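Local coordinates for protein particle-associated lyase (Acinetobacter bacteriophage AP22, PDB 4Y9V) that probably cleaves the capsular polysaccharide of Acinetobacter baumannii as the tailspike lyase of the phage, and holds a capsular saccharide in a pocket, at residues G149-V153 with D232-N236; G480-I486 with Q510-A514. All blocks are in the same frame, centred on the assembly; numbering follows the deposited sequence. Where two conformers were deposited one is given.

Contact 1: G149-V153 with D232-N236; sequences GDWLV and DYARN. With EDO (1,2-ethanediol), chain H.
At the junction between the Ig-like region and a corner of the parallel beta-helix, the indole of Trp151, on strand 151-156, fits between Tyr233 and Arg235 of the turn that follows strand 229-232. With CG anti to the backbone N (chi1 175°), the indole reaches across to the turn. Tyr233 directs its edge at the indole face in an offset edge-to-face pair, centroids 5.7 Å apart and planes at 81°, with CZ2 of Trp151 3.9 Å from CD1 of Tyr233. The far end of the indole meets the turn backbone, CH2 of Trp151 lying 3.4 Å from Ala234 O. Arg235 runs past in the opposite direction, its CB 3.7 Å from Trp151 CZ3. In the conformer described, one of two, its extended chain brings NH1 3.1 Å from Gly149 O in a nearly straight hydrogen bond lying in the guanidinium plane. Beyond the pair, Tyr233 OH is bonded to His120, and Phe174 and Phe258 pack on Trp151. A 1,2-ethanediol, probably from the crystallisation liquor, donates from O2 to Arg235 O (2.8 Å). An aromatic side chain of the Ig-like region thus packs on a corner turn of a pectin-lyase-like beta-helix.

Contact 2: G480-I486 with Q510-A514; sequences GRYTVPI and QSTLA
Gln510 lies across Thr483 and Gly480, where two loops near the C-terminal end of the beta-helix come together. Its CB points toward segment 480-486, and with CG anti to the backbone N (chi1 177°) and the chain extended beyond, the amide is carried to the loop at Gly480. On the way CG passes Thr483 OG1 at 3.7 Å, the two side chains crossing at about a right angle. The amide carbon CD lies near Gly480 CA, and OE1 comes closer still, 3.3 Å from that CA. OE1 also accepts a hydrogen bond from a water at 2.7 Å, which reaches Gly480 O weakly. On the other branch, NE2 donates to Thr483 OG1 at 2.9 Å; the acceptor sits close to the amide plane and the N-H...O angle is 164°. The same nitrogen donates to a second water, 2.9 Å from NE2, which in turn donates to Arg481 O. Both ends of the amide are thereby held and its rotation is fixed.

Deeper in, Ser511 OG accepts the N-H of Val484 at 2.8 Å and is also bonded to Glu475, consistent with the hydroxyl proton going to that carboxylate. A third water donates to Val484 O and to Ser511 O, joining the two backbones beside this bond. The methyl CD1 of Ile486 lies against the Ser511 carbonyl, 3.4 Å from its O, and near Thr512 CG2; the methyls of Thr483 and Ala514 also touch. No backbone-to-backbone hydrogen bond joins the segments: two direct bonds to side-chain hydroxyls are supplemented by methyl contacts and by waters that serve Arg481 O, Val484 O and Ser511 O.

Contact 1 and contact 2 lie on opposite sides of the chain's centre, about 46 Å apart between their own centres and about 33 Å between nearest atoms, so neither touches the other. They follow in series along the chain. The pocket that holds the saccharide draws on Arg166, Tyr168 and Tyr169 in the Ig-like region that also contains 149-153, and on residues scattered between Phe249 and His337, among them Tyr278 and Asp307; neither contact supplies a pocket residue. Contact 1 thus shares a region with part of the pocket, whereas contact 2 lies between loops flanking strand 486-496. Asn236 in contact 1 packs on Tyr241 of the second subunit; contact 2 meets no other chain.

Contact 1: G149-V153 with D232-N236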
# COMPACT_ATOMS: atom_id res chain seq x y z
N GLY A 149 21.08 13.60 -20.79
CA GLY A 149 20.57 12.26 -20.92
C GLY A 149 21.55 11.17 -20.58
O GLY A 149 21.12 10.00 -20.48
N ASP A 150 22.81 11.51 -20.41
CA ASP A 150 23.80 10.48 -20.09
C ASP A 150 23.49 9.87 -18.71
O ASP A 150 23.10 10.55 -17.76
CB ASP A 150 25.19 11.06 -20.08
CG ASP A 150 25.81 11.35 -21.46
OD1 ASP A 150 25.21 10.92 -22.46
OD2 ASP A 150 26.87 11.96 -21.47
N TRP A 151 23.77 8.57 -18.63
CA TRP A 151 23.82 7.80 -17.41
C TRP A 151 25.25 7.87 -16.87
O TRP A 151 26.17 7.35 -17.50
CB TRP A 151 23.38 6.36 -17.69
CG TRP A 151 23.49 5.39 -16.57
CD1 TRP A 151 23.86 5.58 -15.27
CD2 TRP A 151 23.19 3.99 -16.69
NE1 TRP A 151 23.84 4.39 -14.59
CE2 TRP A 151 23.42 3.40 -15.43
CE3 TRP A 151 22.74 3.18 -17.73
CZ2 TRP A 151 23.24 2.02 -15.21
CZ3 TRP A 151 22.54 1.83 -17.51
CH2 TRP A 151 22.78 1.26 -16.26
N LEU A 152 25.40 8.56 -15.74
CA LEU A 152 26.67 8.66 -15.06
C LEU A 152 26.60 7.86 -13.74
O LEU A 152 25.54 7.67 -13.14
CB LEU A 152 27.08 10.10 -14.74
CG LEU A 152 27.09 11.05 -15.94
CD1 LEU A 152 27.53 12.45 -15.45
CD2 LEU A 152 27.98 10.57 -17.06
N VAL A 153 27.78 7.43 -13.30
CA VAL A 153 27.94 6.79 -12.00
C VAL A 153 28.89 7.66 -11.19
O VAL A 153 30.00 7.96 -11.61
CB VAL A 153 28.55 5.38 -12.12
CG1 VAL A 153 28.48 4.68 -10.76
CG2 VAL A 153 27.86 4.55 -13.21
N ASP A 232 23.75 -6.71 -17.22
CA ASP A 232 24.63 -5.78 -16.53
C ASP A 232 24.66 -4.47 -17.30
O ASP A 232 24.78 -4.48 -18.54
CB ASP A 232 26.01 -6.43 -16.43
CG ASP A 232 27.03 -5.82 -15.52
OD1 ASP A 232 26.90 -4.68 -15.08
OD2 ASP A 232 28.03 -6.58 -15.21
N TYR A 233 24.53 -3.33 -16.61
CA TYR A 233 24.60 -2.02 -17.25
C TYR A 233 23.53 -1.89 -18.37
O TYR A 233 23.80 -1.62 -19.54
CB TYR A 233 25.97 -1.64 -17.74
CG TYR A 233 26.90 -1.04 -16.70
CD1 TYR A 233 26.47 -0.13 -15.75
CD2 TYR A 233 28.27 -1.31 -16.75
CE1 TYR A 233 27.36 0.47 -14.86
CE2 TYR A 233 29.16 -0.70 -15.87
CZ TYR A 233 28.71 0.19 -14.91
OH TYR A 233 29.54 0.81 -14.02
N ALA A 234 22.27 -2.04 -17.93
CA ALA A 234 21.10 -1.80 -18.76
C ALA A 234 20.16 -0.86 -17.99
O ALA A 234 20.13 -0.84 -16.77
CB ALA A 234 20.38 -3.09 -19.12
N ARG A 235 19.35 -0.11 -18.75
CA ARG A 235 18.39 0.82 -18.15
C ARG A 235 17.05 0.78 -18.87
O ARG A 235 16.95 0.46 -20.06
CB ARG A 235 18.93 2.25 -18.09
CG ARG A 235 19.25 2.96 -19.40
CD ARG A 235 19.54 4.46 -19.28
NE ARG A 235 20.05 5.08 -20.49
CZ ARG A 235 20.46 6.34 -20.67
NH1 ARG A 235 20.44 7.14 -19.66
NH2 ARG A 235 20.90 6.73 -21.87
N ASN A 236 15.98 1.16 -18.19
CA ASN A 236 14.68 1.44 -18.78
C ASN A 236 14.08 0.22 -19.46
O ASN A 236 13.77 0.25 -20.66
CB ASN A 236 14.74 2.61 -19.80
CG ASN A 236 15.27 3.87 -19.20
OD1 ASN A 236 15.04 4.15 -18.07
ND2 ASN A 236 16.08 4.62 -19.91
C1 EDO H . 16.88 1.56 -23.11
O1 EDO H . 18.30 1.30 -23.21
C2 EDO H . 15.95 0.41 -23.25
O2 EDO H . 16.24 -0.74 -22.45

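Contact 2: G480-I486 with Q510-A514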
# COMPACT_ATOMS: atom_id res chain seq x y z
N GLY A 480 25.96 -2.27 31.83
CA GLY A 480 26.81 -1.37 32.59
C GLY A 480 28.14 -1.06 31.97
O GLY A 480 28.91 -0.30 32.56
N ARG A 481 28.44 -1.58 30.80
CA ARG A 481 29.68 -1.25 30.11
C ARG A 481 29.56 0.10 29.48
O ARG A 481 30.12 1.09 29.97
CB ARG A 481 30.06 -2.37 29.12
CG ARG A 481 31.32 -2.04 28.33
CD ARG A 481 31.67 -3.12 27.32
NE ARG A 481 30.68 -3.12 26.23
CZ ARG A 481 30.94 -3.62 25.01
NH1 ARG A 481 32.11 -4.16 24.73
NH2 ARG A 481 29.98 -3.49 24.07
N TYR A 482 28.76 0.22 28.38
CA TYR A 482 28.43 1.50 27.80
C TYR A 482 26.93 1.69 27.89
O TYR A 482 26.14 0.75 27.88
CB TYR A 482 28.84 1.57 26.29
CG TYR A 482 30.30 1.27 26.09
CD1 TYR A 482 31.28 2.10 26.60
CD2 TYR A 482 30.74 0.13 25.41
CE1 TYR A 482 32.64 1.84 26.44
CE2 TYR A 482 32.07 -0.17 25.25
CZ TYR A 482 33.01 0.68 25.77
OH TYR A 482 34.37 0.46 25.67
N THR A 483 26.52 2.97 27.87
CA THR A 483 25.14 3.31 27.55
C THR A 483 25.00 3.34 26.04
O THR A 483 25.80 3.99 25.35
CB THR A 483 24.79 4.68 28.16
OG1 THR A 483 24.78 4.50 29.58
CG2 THR A 483 23.45 5.16 27.71
N VAL A 484 23.99 2.65 25.52
CA VAL A 484 23.60 2.82 24.11
C VAL A 484 22.75 4.09 24.06
O VAL A 484 21.71 4.11 24.71
CB VAL A 484 22.83 1.62 23.58
CG1 VAL A 484 22.34 1.90 22.18
CG2 VAL A 484 23.71 0.36 23.63
N PRO A 485 23.16 5.15 23.37
CA PRO A 485 22.32 6.36 23.33
C PRO A 485 20.99 6.05 22.70
O PRO A 485 20.92 5.39 21.66
CB PRO A 485 23.14 7.32 22.46
CG PRO A 485 24.58 6.82 22.53
CD PRO A 485 24.40 5.31 22.55
N ILE A 486 19.91 6.56 23.33
CA ILE A 486 18.55 6.40 22.86
C ILE A 486 17.95 7.77 22.78
O ILE A 486 17.99 8.53 23.77
CB ILE A 486 17.73 5.47 23.80
CG1 ILE A 486 18.31 4.05 23.79
CG2 ILE A 486 16.26 5.51 23.48
CD1 ILE A 486 17.83 3.22 24.94
N GLN A 510 20.06 0.05 32.21
CA GLN A 510 20.84 1.29 32.16
C GLN A 510 20.49 2.16 30.96
O GLN A 510 20.27 3.37 31.11
CB GLN A 510 22.33 0.97 32.18
CG GLN A 510 23.20 2.20 32.06
CD GLN A 510 24.65 1.95 32.36
OE1 GLN A 510 24.97 1.28 33.33
NE2 GLN A 510 25.56 2.49 31.54
N SER A 511 20.52 1.59 29.75
CA SER A 511 20.34 2.46 28.59
C SER A 511 18.93 3.00 28.48
O SER A 511 18.75 4.17 28.10
CB SER A 511 20.72 1.73 27.29
OG SER A 511 22.12 1.43 27.28
N THR A 512 17.90 2.20 28.78
CA THR A 512 16.54 2.69 28.65
C THR A 512 16.15 3.66 29.79
O THR A 512 15.14 4.37 29.64
CB THR A 512 15.51 1.56 28.55
OG1 THR A 512 15.63 0.76 29.72
CG2 THR A 512 15.70 0.73 27.30
N LEU A 513 16.93 3.70 30.87
CA LEU A 513 16.67 4.58 32.01
C LEU A 513 17.61 5.77 32.05
O LEU A 513 17.55 6.58 33.01
CB LEU A 513 16.76 3.76 33.29
CG LEU A 513 15.71 2.67 33.47
CD1 LEU A 513 16.00 1.83 34.68
CD2 LEU A 513 14.33 3.28 33.50
N ALA A 514 18.49 5.93 31.10
CA ALA A 514 19.47 7.02 31.16
C ALA A 514 18.79 8.36 31.09
O ALA A 514 17.70 8.51 30.54
CB ALA A 514 20.50 6.84 30.02
O HOH W 1 27.09 1.38 35.01
O HOH W 2 28.49 2.68 31.80
O HOH W 3 20.38 5.79 26.43